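Local coordinates for type 4 fimbrial biogenesis protein PilY1 (Pseudomonas aeruginosa, PDB 3HX6), which primes type IV pilus assembly, takes part in adhesion to host cells and seems to regulate pilus retraction and twitching motility through calcium bound by its C-terminal domain, at residues 200-204 with 263-267; 252-257 with 328-334; 279-285 with 305-310. The protein carries 3 engineered substitutions. All coordinates share one frame; numbering follows the deposited sequence.

Contact 1 of 3, residues 200-204 with 263-267. With CA (calcium ion), chain C.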
ATOM      1  N   VAL A 200       6.809  -7.933 -21.269  1.00 15.28           N
ATOM      2  CA  VAL A 200       8.189  -8.341 -21.087  1.00 14.54           C
ATOM      3  C   VAL A 200       8.119  -9.518 -20.138  1.00 13.96           C
ATOM      4  O   VAL A 200       7.616  -9.389 -19.025  1.00 13.65           O
ATOM      5  CB  VAL A 200       9.025  -7.225 -20.464  1.00 14.14           C
ATOM      6  CG1 VAL A 200      10.441  -7.729 -20.195  1.00 13.15           C
ATOM      7  CG2 VAL A 200       9.054  -6.027 -21.407  1.00 13.63           C
ATOM      8  N   ALA A 201       8.613 -10.670 -20.568  1.00 13.97           N
ATOM      9  CA  ALA A 201       8.519 -11.837 -19.707  1.00 15.50           C
ATOM     10  C   ALA A 201       9.586 -12.882 -19.935  1.00 13.26           C
ATOM     11  O   ALA A 201      10.296 -12.869 -20.936  1.00 12.90           O
ATOM     12  CB  ALA A 201       7.137 -12.471 -19.863  1.00 12.39           C
ATOM     13  N   ARG A 202       9.685 -13.785 -18.973  1.00 12.89           N
ATOM     14  CA  ARG A 202      10.636 -14.877 -19.036  1.00 13.40           C
ATOM     15  C   ARG A 202       9.933 -16.022 -19.746  1.00 13.09           C
ATOM     16  O   ARG A 202       8.802 -16.370 -19.400  1.00 11.51           O
ATOM     17  CB  ARG A 202      11.035 -15.311 -17.625  1.00 14.14           C
ATOM     18  CG  ARG A 202      11.963 -16.511 -17.588  1.00 16.67           C
ATOM     19  CD  ARG A 202      13.273 -16.231 -18.292  1.00 20.23           C
ATOM     20  NE  ARG A 202      14.372 -16.947 -17.652  1.00 26.57           N
ATOM     21  CZ  ARG A 202      14.490 -18.268 -17.610  1.00 27.88           C
ATOM     22  NH1 ARG A 202      13.574 -19.044 -18.179  1.00 28.52           N
ATOM     23  NH2 ARG A 202      15.520 -18.816 -16.982  1.00 30.46           N
ATOM     24  N   LEU A 203      10.595 -16.602 -20.739  1.00 11.57           N
ATOM     25  CA  LEU A 203       9.997 -17.699 -21.484  1.00 13.84           C
ATOM     26  C   LEU A 203      10.745 -19.006 -21.279  1.00 14.29           C
ATOM     27  O   LEU A 203      11.860 -19.036 -20.726  1.00 12.60           O
ATOM     28  CB  LEU A 203       9.938 -17.363 -22.982  1.00 13.69           C
ATOM     29  CG  LEU A 203       9.252 -16.042 -23.352  1.00 14.45           C
ATOM     30  CD1 LEU A 203       9.210 -15.886 -24.871  1.00 14.60           C
ATOM     31  CD2 LEU A 203       7.854 -16.008 -22.780  1.00 14.08           C
ATOM     32  N   HIS A 204      10.126 -20.086 -21.732  1.00 12.12           N
ATOM     33  CA  HIS A 204      10.705 -21.409 -21.589  1.00 14.29           C
ATOM     34  C   HIS A 204      11.950 -21.653 -22.442  1.00 14.31           C
ATOM     35  O   HIS A 204      12.501 -22.748 -22.416  1.00 11.22           O
ATOM     36  CB  HIS A 204       9.635 -22.470 -21.875  1.00 13.54           C
ATOM     37  CG  HIS A 204       8.707 -22.707 -20.724  1.00 15.12           C
ATOM     38  ND1 HIS A 204       9.091 -23.393 -19.592  1.00 12.52           N
ATOM     39  CD2 HIS A 204       7.427 -22.315 -20.510  1.00 12.40           C
ATOM     40  CE1 HIS A 204       8.089 -23.416 -18.732  1.00 14.75           C
ATOM     41  NE2 HIS A 204       7.067 -22.768 -19.265  1.00 12.76           N
ATOM     42  N   GLY A 263       6.728 -17.651 -12.596  1.00 17.34           N
ATOM     43  CA  GLY A 263       7.315 -16.508 -13.272  1.00 16.32           C
ATOM     44  C   GLY A 263       7.730 -16.744 -14.714  1.00 17.65           C
ATOM     45  O   GLY A 263       8.289 -15.857 -15.360  1.00 16.86           O
ATOM     46  N   VAL A 264       7.467 -17.940 -15.227  1.00 17.75           N
ATOM     47  CA  VAL A 264       7.807 -18.254 -16.608  1.00 16.95           C
ATOM     48  C   VAL A 264       6.514 -18.390 -17.397  1.00 17.03           C
ATOM     49  O   VAL A 264       5.676 -19.222 -17.068  1.00 17.72           O
ATOM     50  CB  VAL A 264       8.588 -19.566 -16.700  1.00 16.78           C
ATOM     51  CG1 VAL A 264       8.968 -19.846 -18.147  1.00 14.62           C
ATOM     52  CG2 VAL A 264       9.820 -19.482 -15.822  1.00 16.17           C
ATOM     53  N   ALA A 265       6.356 -17.570 -18.432  1.00 15.68           N
ATOM     54  CA  ALA A 265       5.151 -17.591 -19.258  1.00 14.70           C
ATOM     55  C   ALA A 265       4.930 -18.930 -19.960  1.00 14.04           C
ATOM     56  O   ALA A 265       5.848 -19.488 -20.562  1.00 12.38           O
ATOM     57  CB  ALA A 265       5.213 -16.470 -20.285  1.00 15.06           C
ATOM     58  N   ASP A 266       3.698 -19.429 -19.894  1.00 12.38           N
ATOM     59  CA  ASP A 266       3.359 -20.706 -20.514  1.00 12.72           C
ATOM     60  C   ASP A 266       2.519 -20.567 -21.775  1.00 13.48           C
ATOM     61  O   ASP A 266       2.692 -21.336 -22.721  1.00 14.68           O
ATOM     62  CB  ASP A 266       2.632 -21.582 -19.504  1.00 11.58           C
ATOM     63  CG  ASP A 266       3.416 -21.745 -18.223  1.00 13.07           C
ATOM     64  OD1 ASP A 266       4.580 -22.195 -18.297  1.00 12.04           O
ATOM     65  OD2 ASP A 266       2.871 -21.424 -17.149  1.00 12.04           O
ATOM     66  N   TYR A 267       1.614 -19.591 -21.780  1.00 13.13           N
ATOM     67  CA  TYR A 267       0.748 -19.324 -22.927  1.00 14.31           C
ATOM     68  C   TYR A 267       0.674 -17.822 -23.146  1.00 13.11           C
ATOM     69  O   TYR A 267       1.015 -17.036 -22.266  1.00 13.28           O
ATOM     70  CB  TYR A 267      -0.689 -19.788 -22.672  1.00 15.30           C
ATOM     71  CG  TYR A 267      -0.886 -21.254 -22.372  1.00 16.51           C
ATOM     72  CD1 TYR A 267      -0.777 -22.216 -23.375  1.00 15.12           C
ATOM     73  CD2 TYR A 267      -1.235 -21.672 -21.088  1.00 15.71           C
ATOM     74  CE1 TYR A 267      -1.018 -23.559 -23.108  1.00 16.71           C
ATOM     75  CE2 TYR A 267      -1.478 -23.008 -20.810  1.00 16.42           C
ATOM     76  CZ  TYR A 267      -1.369 -23.944 -21.821  1.00 15.62           C
ATOM     77  OH  TYR A 267      -1.614 -25.259 -21.535  1.00 18.59           O
TER
HETATM   78 CA    CA C   1       4.968 -21.176 -15.871  1.00 20.24          CA
HETATM   79  O   HOH W   1       7.934 -13.709 -16.714  1.00 29.81           O
HETATM   80  O   HOH W   2       7.674 -19.609 -22.565  1.00 11.44           O
HETATM   81  O   HOH W   3       6.800 -22.695 -16.202  1.00 22.38           O
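H204 and D266 meet at a calcium site carried by a beta-propeller, where the end of strand 199-202 in one four-stranded blade lies against the calcium-binding loop of another. The principle at work is that ligands of a metal are themselves positioned by second-shell residues, here D266 by H204. The calcium ion binds V264 O at 2.4 Å and, as a bidentate carboxylate, D266 OD1 and OD2; D258, N260, D262 and water 3 supply the remaining ligands. One of the D266 oxygens has a second partner from the neighbouring blade: H204 NE2 donates to D266 OD1 over 2.7 Å, almost straight at 170° and in the imidazole plane. Ring and carboxylate are nearly coplanar, and the other ring nitrogen, ND1, is hydrogen-bonded to D298, so both ends of the imidazole are engaged and its rotation is fixed. Sharing OD1 between the ion and an N-H would probably draw further charge from the carboxylate.

Backbone groups find partners too. A265 N donates to R202 O at 2.9 Å. Water 1 accepts from R202 N and donates to G263 O, while water 2 does the same between H204 N and A265 O, so a water bridges the backbones on each side of that bond. The guanidinium of R202 turns elsewhere, to a salt bridge with E69, as its aliphatic CG runs beside V264 CG2. L203 bends its CD2 back to touch A265 CB at 3.7 Å. V264 serves both shells: its carbonyl is a ligand, and with CG1 anti to the backbone N (chi1 -178°) that methyl stands over the centre of the H204 ring in a CH-pi contact, 3.6 Å from the centroid and 5° off the normal.

Contact 2 of 3, residues 252-257 with 328-334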
ATOM      1  N   SER A 252      -2.817  -7.839 -31.973  1.00 12.63           N
ATOM      2  CA  SER A 252      -2.799  -6.801 -30.944  1.00 12.81           C
ATOM      3  C   SER A 252      -2.044  -7.192 -29.675  1.00 13.44           C
ATOM      4  O   SER A 252      -1.299  -8.175 -29.665  1.00 11.52           O
ATOM      5  CB  SER A 252      -4.234  -6.403 -30.595  1.00 14.71           C
ATOM      6  OG  SER A 252      -4.919  -5.965 -31.759  1.00 15.41           O
ATOM      7  N   SER A 253      -2.256  -6.418 -28.609  1.00 13.55           N
ATOM      8  CA  SER A 253      -1.592  -6.629 -27.324  1.00 12.07           C
ATOM      9  C   SER A 253      -1.823  -8.012 -26.732  1.00 12.32           C
ATOM     10  O   SER A 253      -2.960  -8.434 -26.526  1.00 10.90           O
ATOM     11  CB  SER A 253      -2.060  -5.574 -26.316  1.00 13.56           C
ATOM     12  OG  SER A 253      -2.050  -4.281 -26.892  1.00 15.55           O
ATOM     13  N   PRO A 254      -0.737  -8.737 -26.428  1.00 13.09           N
ATOM     14  CA  PRO A 254      -0.932 -10.072 -25.854  1.00 12.94           C
ATOM     15  C   PRO A 254      -0.996 -10.057 -24.336  1.00 15.45           C
ATOM     16  O   PRO A 254      -0.554  -9.099 -23.691  1.00 15.40           O
ATOM     17  CB  PRO A 254       0.294 -10.831 -26.342  1.00 11.65           C
ATOM     18  CG  PRO A 254       1.360  -9.768 -26.266  1.00 12.91           C
ATOM     19  CD  PRO A 254       0.664  -8.536 -26.841  1.00  9.04           C
ATOM     20  N   ARG A 255      -1.570 -11.117 -23.776  1.00 12.29           N
ATOM     21  CA  ARG A 255      -1.628 -11.292 -22.336  1.00 12.52           C
ATOM     22  C   ARG A 255      -0.936 -12.636 -22.100  1.00 14.41           C
ATOM     23  O   ARG A 255      -1.368 -13.669 -22.614  1.00 12.37           O
ATOM     24  CB  ARG A 255      -3.070 -11.366 -21.830  1.00 13.81           C
ATOM     25  CG  ARG A 255      -3.186 -11.703 -20.337  1.00 14.53           C
ATOM     26  CD  ARG A 255      -2.619 -10.591 -19.447  1.00 16.36           C
ATOM     27  NE  ARG A 255      -3.301  -9.327 -19.695  1.00 19.79           N
ATOM     28  CZ  ARG A 255      -3.012  -8.176 -19.095  1.00 23.75           C
ATOM     29  NH1 ARG A 255      -2.040  -8.116 -18.190  1.00 23.55           N
ATOM     30  NH2 ARG A 255      -3.682  -7.076 -19.417  1.00 21.32           N
ATOM     31  N   LEU A 256       0.149 -12.625 -21.345  1.00 13.79           N
ATOM     32  CA  LEU A 256       0.855 -13.865 -21.071  1.00 15.32           C
ATOM     33  C   LEU A 256       0.249 -14.566 -19.867  1.00 14.85           C
ATOM     34  O   LEU A 256      -0.233 -13.915 -18.938  1.00 16.16           O
ATOM     35  CB  LEU A 256       2.340 -13.582 -20.842  1.00 17.01           C
ATOM     36  CG  LEU A 256       3.192 -13.704 -22.113  1.00 19.82           C
ATOM     37  CD1 LEU A 256       2.588 -12.894 -23.251  1.00 20.87           C
ATOM     38  CD2 LEU A 256       4.602 -13.257 -21.804  1.00 24.13           C
ATOM     39  N   ALA A 257       0.254 -15.893 -19.900  1.00 14.25           N
ATOM     40  CA  ALA A 257      -0.296 -16.687 -18.807  1.00 13.50           C
ATOM     41  C   ALA A 257       0.787 -17.580 -18.227  1.00 13.92           C
ATOM     42  O   ALA A 257       1.553 -18.204 -18.965  1.00 12.00           O
ATOM     43  CB  ALA A 257      -1.456 -17.546 -19.305  1.00 10.99           C
ATOM     44  N   ILE A 328     -10.146  -6.462 -32.191  1.00 15.59           N
ATOM     45  CA  ILE A 328      -9.735  -6.514 -30.794  1.00 15.44           C
ATOM     46  C   ILE A 328      -8.402  -5.792 -30.719  1.00 16.81           C
ATOM     47  O   ILE A 328      -7.450  -6.154 -31.421  1.00 15.07           O
ATOM     48  CB  ILE A 328      -9.549  -7.954 -30.302  1.00 15.86           C
ATOM     49  CG1 ILE A 328     -10.893  -8.685 -30.344  1.00 12.29           C
ATOM     50  CG2 ILE A 328      -8.956  -7.947 -28.884  1.00 13.40           C
ATOM     51  CD1 ILE A 328     -10.785 -10.181 -30.208  1.00 12.96           C
ATOM     52  N   THR A 329      -8.350  -4.767 -29.873  1.00 15.25           N
ATOM     53  CA  THR A 329      -7.162  -3.950 -29.692  1.00 14.35           C
ATOM     54  C   THR A 329      -6.508  -4.209 -28.343  1.00 15.35           C
ATOM     55  O   THR A 329      -5.297  -4.405 -28.254  1.00 12.31           O
ATOM     56  CB  THR A 329      -7.514  -2.446 -29.746  1.00 14.69           C
ATOM     57  OG1 THR A 329      -8.010  -2.111 -31.041  1.00 19.61           O
ATOM     58  CG2 THR A 329      -6.293  -1.606 -29.439  1.00 17.32           C
ATOM     59  N   ALA A 330      -7.324  -4.197 -27.296  1.00 12.28           N
ATOM     60  CA  ALA A 330      -6.839  -4.394 -25.942  1.00 12.84           C
ATOM     61  C   ALA A 330      -6.439  -5.826 -25.647  1.00 13.43           C
ATOM     62  O   ALA A 330      -6.950  -6.771 -26.251  1.00  9.68           O
ATOM     63  CB  ALA A 330      -7.902  -3.946 -24.940  1.00 12.30           C
ATOM     64  N   ALA A 331      -5.523  -5.971 -24.697  1.00 13.38           N
ATOM     65  CA  ALA A 331      -5.054  -7.277 -24.278  1.00 12.05           C
ATOM     66  C   ALA A 331      -6.159  -7.978 -23.508  1.00 11.28           C
ATOM     67  O   ALA A 331      -7.001  -7.328 -22.883  1.00 11.40           O
ATOM     68  CB  ALA A 331      -3.832  -7.132 -23.380  1.00 12.36           C
ATOM     69  N   PRO A 332      -6.179  -9.317 -23.557  1.00 10.20           N
ATOM     70  CA  PRO A 332      -7.188 -10.088 -22.836  1.00 12.25           C
ATOM     71  C   PRO A 332      -6.758 -10.104 -21.370  1.00 13.41           C
ATOM     72  O   PRO A 332      -5.639  -9.693 -21.044  1.00 11.63           O
ATOM     73  CB  PRO A 332      -7.068 -11.491 -23.445  1.00 12.36           C
ATOM     74  CG  PRO A 332      -6.395 -11.265 -24.766  1.00 12.42           C
ATOM     75  CD  PRO A 332      -5.403 -10.189 -24.454  1.00 10.21           C
ATOM     76  N   SER A 333      -7.657 -10.554 -20.501  1.00 11.53           N
ATOM     77  CA  SER A 333      -7.385 -10.696 -19.074  1.00 12.78           C
ATOM     78  C   SER A 333      -7.830 -12.116 -18.776  1.00 12.47           C
ATOM     79  O   SER A 333      -8.754 -12.613 -19.412  1.00 12.85           O
ATOM     80  CB  SER A 333      -8.199  -9.705 -18.234  1.00 12.02           C
ATOM     81  OG  SER A 333      -7.579  -8.437 -18.217  1.00 13.35           O
ATOM     82  N   LEU A 334      -7.180 -12.770 -17.823  1.00 13.25           N
ATOM     83  CA  LEU A 334      -7.518 -14.152 -17.499  1.00 16.05           C
ATOM     84  C   LEU A 334      -7.941 -14.332 -16.053  1.00 15.95           C
ATOM     85  O   LEU A 334      -7.322 -13.779 -15.146  1.00 16.36           O
ATOM     86  CB  LEU A 334      -6.315 -15.057 -17.783  1.00 18.35           C
ATOM     87  CG  LEU A 334      -5.717 -14.966 -19.190  1.00 22.79           C
ATOM     88  CD1 LEU A 334      -4.420 -15.756 -19.245  1.00 25.47           C
ATOM     89  CD2 LEU A 334      -6.705 -15.486 -20.209  1.00 23.00           C
TER
HETATM   90  O   HOH W   4      -5.267  -8.491 -27.833  1.00 14.17           O
HETATM   91  O   HOH W   5      -3.050  -3.179 -29.548  1.00 17.57           O
HETATM   92  O   HOH W   6      -6.408  -6.860 -20.247  1.00 13.42           O
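S252 OG donates to I328 O at 2.6 Å, in the carbonyl plane and on a lone pair, and the same hydroxyl is hydrogen-bonded to Y216. Further along the segment, R255 NE reaches P332 O over 2.7 Å with an N-H...O angle of 157°. The oxygen lies at the edge of the guanidinium, near its plane. Bends at chi2 (66°) and chi3 (58°) fold the arginine back on itself, wrapping CB, CG and CD round the same carbonyl, while R255 CB also rests 3.7 Å from P332 CD. NH2 donates a hydrogen bond to water 6, which also lies within bonding distance of A331 O and S333 OG, and a long, weak ion pair leads from NH2 to D452.

The example shows how blades of a beta-propeller can be joined without a shared sheet: 252-257 belongs to the first strand of its blade, and 328-334 leads into strand 333-336 of the next sheet. Water takes the place of direct backbone pairing. Water 4 donates to both S253 O and A330 O, and water 5 lies between T329 O and S253 OG, which is also hydrogen-bonded to K197 N. Small side chains let the backbones come near: A331 CA approaches S253 O at 3.3 Å as a C-H...O contact, and A331 CB lies 3.8 Å from S253 CB. Beyond the arginine, L334 pushes CD1 tightly against A257 CB, 3.5 Å away.

Contact 3 of 3, residues 279-285 with 305-310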
ATOM      1  N   ARG A 279      -4.578 -18.027 -29.075  1.00 12.78           N
ATOM      2  CA  ARG A 279      -3.781 -18.477 -27.948  1.00 12.09           C
ATOM      3  C   ARG A 279      -2.552 -19.092 -28.593  1.00 13.14           C
ATOM      4  O   ARG A 279      -2.627 -19.663 -29.689  1.00 10.50           O
ATOM      5  CB  ARG A 279      -4.469 -19.527 -27.080  1.00 12.39           C
ATOM      6  CG  ARG A 279      -3.745 -19.665 -25.732  1.00 12.67           C
ATOM      7  CD  ARG A 279      -4.235 -20.834 -24.892  1.00 11.55           C
ATOM      8  NE  ARG A 279      -3.725 -22.111 -25.377  1.00 12.36           N
ATOM      9  CZ  ARG A 279      -4.025 -23.283 -24.827  1.00 15.73           C
ATOM     10  NH1 ARG A 279      -4.836 -23.334 -23.774  1.00 12.33           N
ATOM     11  NH2 ARG A 279      -3.509 -24.401 -25.316  1.00 11.71           N
ATOM     12  N   PHE A 280      -1.421 -18.962 -27.915  1.00 10.88           N
ATOM     13  CA  PHE A 280      -0.163 -19.490 -28.403  1.00 11.51           C
ATOM     14  C   PHE A 280       0.429 -20.324 -27.282  1.00 12.80           C
ATOM     15  O   PHE A 280       0.388 -19.920 -26.122  1.00 13.55           O
ATOM     16  CB  PHE A 280       0.791 -18.339 -28.743  1.00 10.41           C
ATOM     17  CG  PHE A 280       0.246 -17.371 -29.768  1.00 10.42           C
ATOM     18  CD1 PHE A 280       0.578 -17.500 -31.111  1.00  9.16           C
ATOM     19  CD2 PHE A 280      -0.604 -16.331 -29.383  1.00 11.62           C
ATOM     20  CE1 PHE A 280       0.075 -16.607 -32.066  1.00 10.66           C
ATOM     21  CE2 PHE A 280      -1.116 -15.431 -30.325  1.00  9.51           C
ATOM     22  CZ  PHE A 280      -0.774 -15.570 -31.672  1.00  9.48           C
ATOM     23  N   ASP A 281       0.949 -21.497 -27.625  1.00 14.20           N
ATOM     24  CA  ASP A 281       1.574 -22.370 -26.647  1.00 14.57           C
ATOM     25  C   ASP A 281       3.035 -21.957 -26.591  1.00 15.98           C
ATOM     26  O   ASP A 281       3.740 -22.033 -27.600  1.00 15.73           O
ATOM     27  CB  ASP A 281       1.493 -23.835 -27.084  1.00 16.57           C
ATOM     28  CG  ASP A 281       0.082 -24.405 -27.007  1.00 18.80           C
ATOM     29  OD1 ASP A 281      -0.109 -25.558 -27.451  1.00 20.22           O
ATOM     30  OD2 ASP A 281      -0.830 -23.712 -26.506  1.00 16.97           O
ATOM     31  N   LEU A 282       3.485 -21.506 -25.425  1.00 14.45           N
ATOM     32  CA  LEU A 282       4.872 -21.101 -25.276  1.00 16.67           C
ATOM     33  C   LEU A 282       5.596 -22.144 -24.434  1.00 17.62           C
ATOM     34  O   LEU A 282       6.377 -21.811 -23.548  1.00 16.70           O
ATOM     35  CB  LEU A 282       4.972 -19.708 -24.631  1.00 14.57           C
ATOM     36  CG  LEU A 282       4.229 -18.578 -25.367  1.00 16.46           C
ATOM     37  CD1 LEU A 282       4.534 -17.229 -24.697  1.00 11.55           C
ATOM     38  CD2 LEU A 282       4.639 -18.550 -26.847  1.00 15.67           C
ATOM     39  N   ILE A 283       5.304 -23.411 -24.719  1.00 19.85           N
ATOM     40  CA  ILE A 283       5.925 -24.550 -24.039  1.00 21.72           C
ATOM     41  C   ILE A 283       6.321 -25.578 -25.102  1.00 23.59           C
ATOM     42  O   ILE A 283       5.854 -25.510 -26.240  1.00 22.86           O
ATOM     43  CB  ILE A 283       4.961 -25.225 -23.032  1.00 20.13           C
ATOM     44  CG1 ILE A 283       3.657 -25.595 -23.737  1.00 19.73           C
ATOM     45  CG2 ILE A 283       4.711 -24.302 -21.843  1.00 21.14           C
ATOM     46  CD1 ILE A 283       2.708 -26.400 -22.880  1.00 20.14           C
ATOM     47  N   ALA A 284       7.171 -26.528 -24.729  1.00 27.27           N
ATOM     48  CA  ALA A 284       7.635 -27.552 -25.660  1.00 32.04           C
ATOM     49  C   ALA A 284       6.532 -28.459 -26.203  1.00 36.21           C
ATOM     50  O   ALA A 284       5.459 -28.577 -25.611  1.00 36.51           O
ATOM     51  CB  ALA A 284       8.715 -28.395 -25.000  1.00 32.22           C
ATOM     52  N   GLY A 285       6.811 -29.095 -27.340  1.00 42.35           N
ATOM     53  CA  GLY A 285       5.854 -29.999 -27.956  1.00 49.40           C
ATOM     54  C   GLY A 285       5.468 -31.109 -26.998  1.00 53.73           C
ATOM     55  O   GLY A 285       4.291 -31.276 -26.676  1.00 54.64           O
ATOM     56  N   SER A 305       9.540 -25.039 -30.625  1.00 22.31           N
ATOM     57  CA  SER A 305       8.316 -25.749 -30.270  1.00 22.13           C
ATOM     58  C   SER A 305       7.143 -24.803 -30.043  1.00 21.00           C
ATOM     59  O   SER A 305       5.998 -25.242 -30.048  1.00 22.13           O
ATOM     60  CB  SER A 305       8.519 -26.594 -29.010  1.00 24.61           C
ATOM     61  OG  SER A 305       9.406 -27.666 -29.260  1.00 29.94           O
ATOM     62  N   PHE A 306       7.417 -23.518 -29.823  1.00 18.85           N
ATOM     63  CA  PHE A 306       6.332 -22.557 -29.614  1.00 19.12           C
ATOM     64  C   PHE A 306       5.406 -22.678 -30.825  1.00 18.65           C
ATOM     65  O   PHE A 306       5.870 -22.934 -31.930  1.00 19.35           O
ATOM     66  CB  PHE A 306       6.875 -21.127 -29.504  1.00 17.01           C
ATOM     67  CG  PHE A 306       7.688 -20.874 -28.261  1.00 18.40           C
ATOM     68  CD1 PHE A 306       8.426 -19.706 -28.133  1.00 17.76           C
ATOM     69  CD2 PHE A 306       7.709 -21.797 -27.219  1.00 17.31           C
ATOM     70  CE1 PHE A 306       9.177 -19.454 -26.991  1.00 19.70           C
ATOM     71  CE2 PHE A 306       8.459 -21.556 -26.069  1.00 20.98           C
ATOM     72  CZ  PHE A 306       9.195 -20.381 -25.955  1.00 20.56           C
ATOM     73  N   ARG A 307       4.105 -22.497 -30.622  1.00 18.42           N
ATOM     74  CA  ARG A 307       3.159 -22.651 -31.722  1.00 18.47           C
ATOM     75  C   ARG A 307       1.813 -22.012 -31.411  1.00 17.77           C
ATOM     76  O   ARG A 307       1.487 -21.767 -30.249  1.00 15.72           O
ATOM     77  CB  ARG A 307       2.930 -24.145 -31.962  1.00 20.92           C
ATOM     78  CG  ARG A 307       2.399 -24.826 -30.703  1.00 22.47           C
ATOM     79  CD  ARG A 307       2.360 -26.347 -30.773  1.00 26.80           C
ATOM     80  NE  ARG A 307       2.066 -26.911 -29.452  1.00 30.37           N
ATOM     81  CZ  ARG A 307       2.908 -26.892 -28.415  1.00 31.90           C
ATOM     82  NH1 ARG A 307       4.113 -26.347 -28.530  1.00 29.38           N
ATOM     83  NH2 ARG A 307       2.540 -27.405 -27.248  1.00 32.81           N
ATOM     84  N   VAL A 308       1.035 -21.745 -32.456  1.00 15.57           N
ATOM     85  CA  VAL A 308      -0.291 -21.197 -32.260  1.00 15.47           C
ATOM     86  C   VAL A 308      -1.035 -22.386 -31.664  1.00 16.74           C
ATOM     87  O   VAL A 308      -0.867 -23.515 -32.127  1.00 15.93           O
ATOM     88  CB  VAL A 308      -0.967 -20.805 -33.588  1.00 15.75           C
ATOM     89  CG1 VAL A 308      -2.310 -20.156 -33.298  1.00 11.88           C
ATOM     90  CG2 VAL A 308      -0.072 -19.867 -34.380  1.00 17.15           C
ATOM     91  N   SER A 309      -1.839 -22.137 -30.637  1.00 15.30           N
ATOM     92  CA  SER A 309      -2.579 -23.195 -29.966  1.00 15.37           C
ATOM     93  C   SER A 309      -3.740 -23.726 -30.797  1.00 15.76           C
ATOM     94  O   SER A 309      -4.066 -23.190 -31.850  1.00 15.48           O
ATOM     95  CB  SER A 309      -3.132 -22.679 -28.629  1.00 15.42           C
ATOM     96  OG  SER A 309      -2.115 -22.111 -27.815  1.00 15.54           O
ATOM     97  N   PHE A 310      -4.353 -24.800 -30.311  1.00 15.71           N
ATOM     98  CA  PHE A 310      -5.526 -25.364 -30.958  1.00 16.29           C
ATOM     99  C   PHE A 310      -5.332 -25.677 -32.438  1.00 16.89           C
ATOM    100  O   PHE A 310      -6.273 -25.562 -33.225  1.00 17.89           O
ATOM    101  CB  PHE A 310      -6.683 -24.380 -30.787  1.00 15.33           C
ATOM    102  CG  PHE A 310      -6.800 -23.823 -29.387  1.00 15.46           C
ATOM    103  CD1 PHE A 310      -7.093 -22.482 -29.178  1.00 12.75           C
ATOM    104  CD2 PHE A 310      -6.619 -24.646 -28.279  1.00 11.98           C
ATOM    105  CE1 PHE A 310      -7.201 -21.972 -27.885  1.00 15.44           C
ATOM    106  CE2 PHE A 310      -6.727 -24.143 -26.981  1.00 13.67           C
ATOM    107  CZ  PHE A 310      -7.016 -22.810 -26.784  1.00 11.89           C
TER
HETATM  108  O   HOH W   7      -2.298 -26.237 -28.678  1.00 21.34           O
HETATM  109  O   HOH W   8       0.101 -27.729 -25.794  1.00 40.64           O
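R307 lies across D281, and its course illustrates how one arginine can tie a strand edge to the turn beyond it. CB leaves the sheet on the D281 face, and chi1 of 58° sets CG between the backbone N and the carbonyl carbon, directing the extended chain along the facing segment. R307 CG passes D281 CB at 3.9 Å; NE comes near D281 OD1; D281 CB sits over the centre of the guanidinium, with G285 CA over the opposite face. At the tip the work divides. R307 NH2 makes a salt bridge to D281 OD1 at 3.2 Å, the carboxylate plane turned 81° from the guanidinium; water 8 accepts from NH2 and lies close to OD1. R307 NH1 donates to I283 O at 3.0 Å. S305 O shares NH1, and the two carbonyls, near the guanidinium plane, fix its rotation.

D281 OD2 receives R279 NH2 in a second salt bridge; S309 OG approaches it too closely for the distance to be trusted. R279 NE donates to S309 OG, at 173°, and NH1 is salt-bridged to D373 and hydrogen-bonded to Q375 O, while F310 CE2 stands over the guanidinium.

Beneath these polar groups, D281 and R307 form a hydrogen-bonded antiparallel pair joining strands 276-281 and 307-317, the last two of their propeller blade. On the reverse face, F280 and V308 pack toward strand 235-241 of the preceding blade.

In the fold
All three contacts lie in the PilY1 beta-propeller domain and involve the blade built from strands 251-257, 267-272, 276-281 and 307-317. Contact 1 joins its calcium loop to the preceding blade, contact 2 joins its first strand to the following sheet, and contact 3 pairs its last two strands. Their centres are 12 to 16 Å apart. Along the chain, contacts 1 and 2 interlock, while contact 3 follows contact 1 and is nested within contact 2. D266 probably bonds through its backbone to A257 of contact 2 and L282 of contact 3. The calcium loop is thus tied to its own blade and the preceding one, consistent with calcium occupancy being coupled to blade packing.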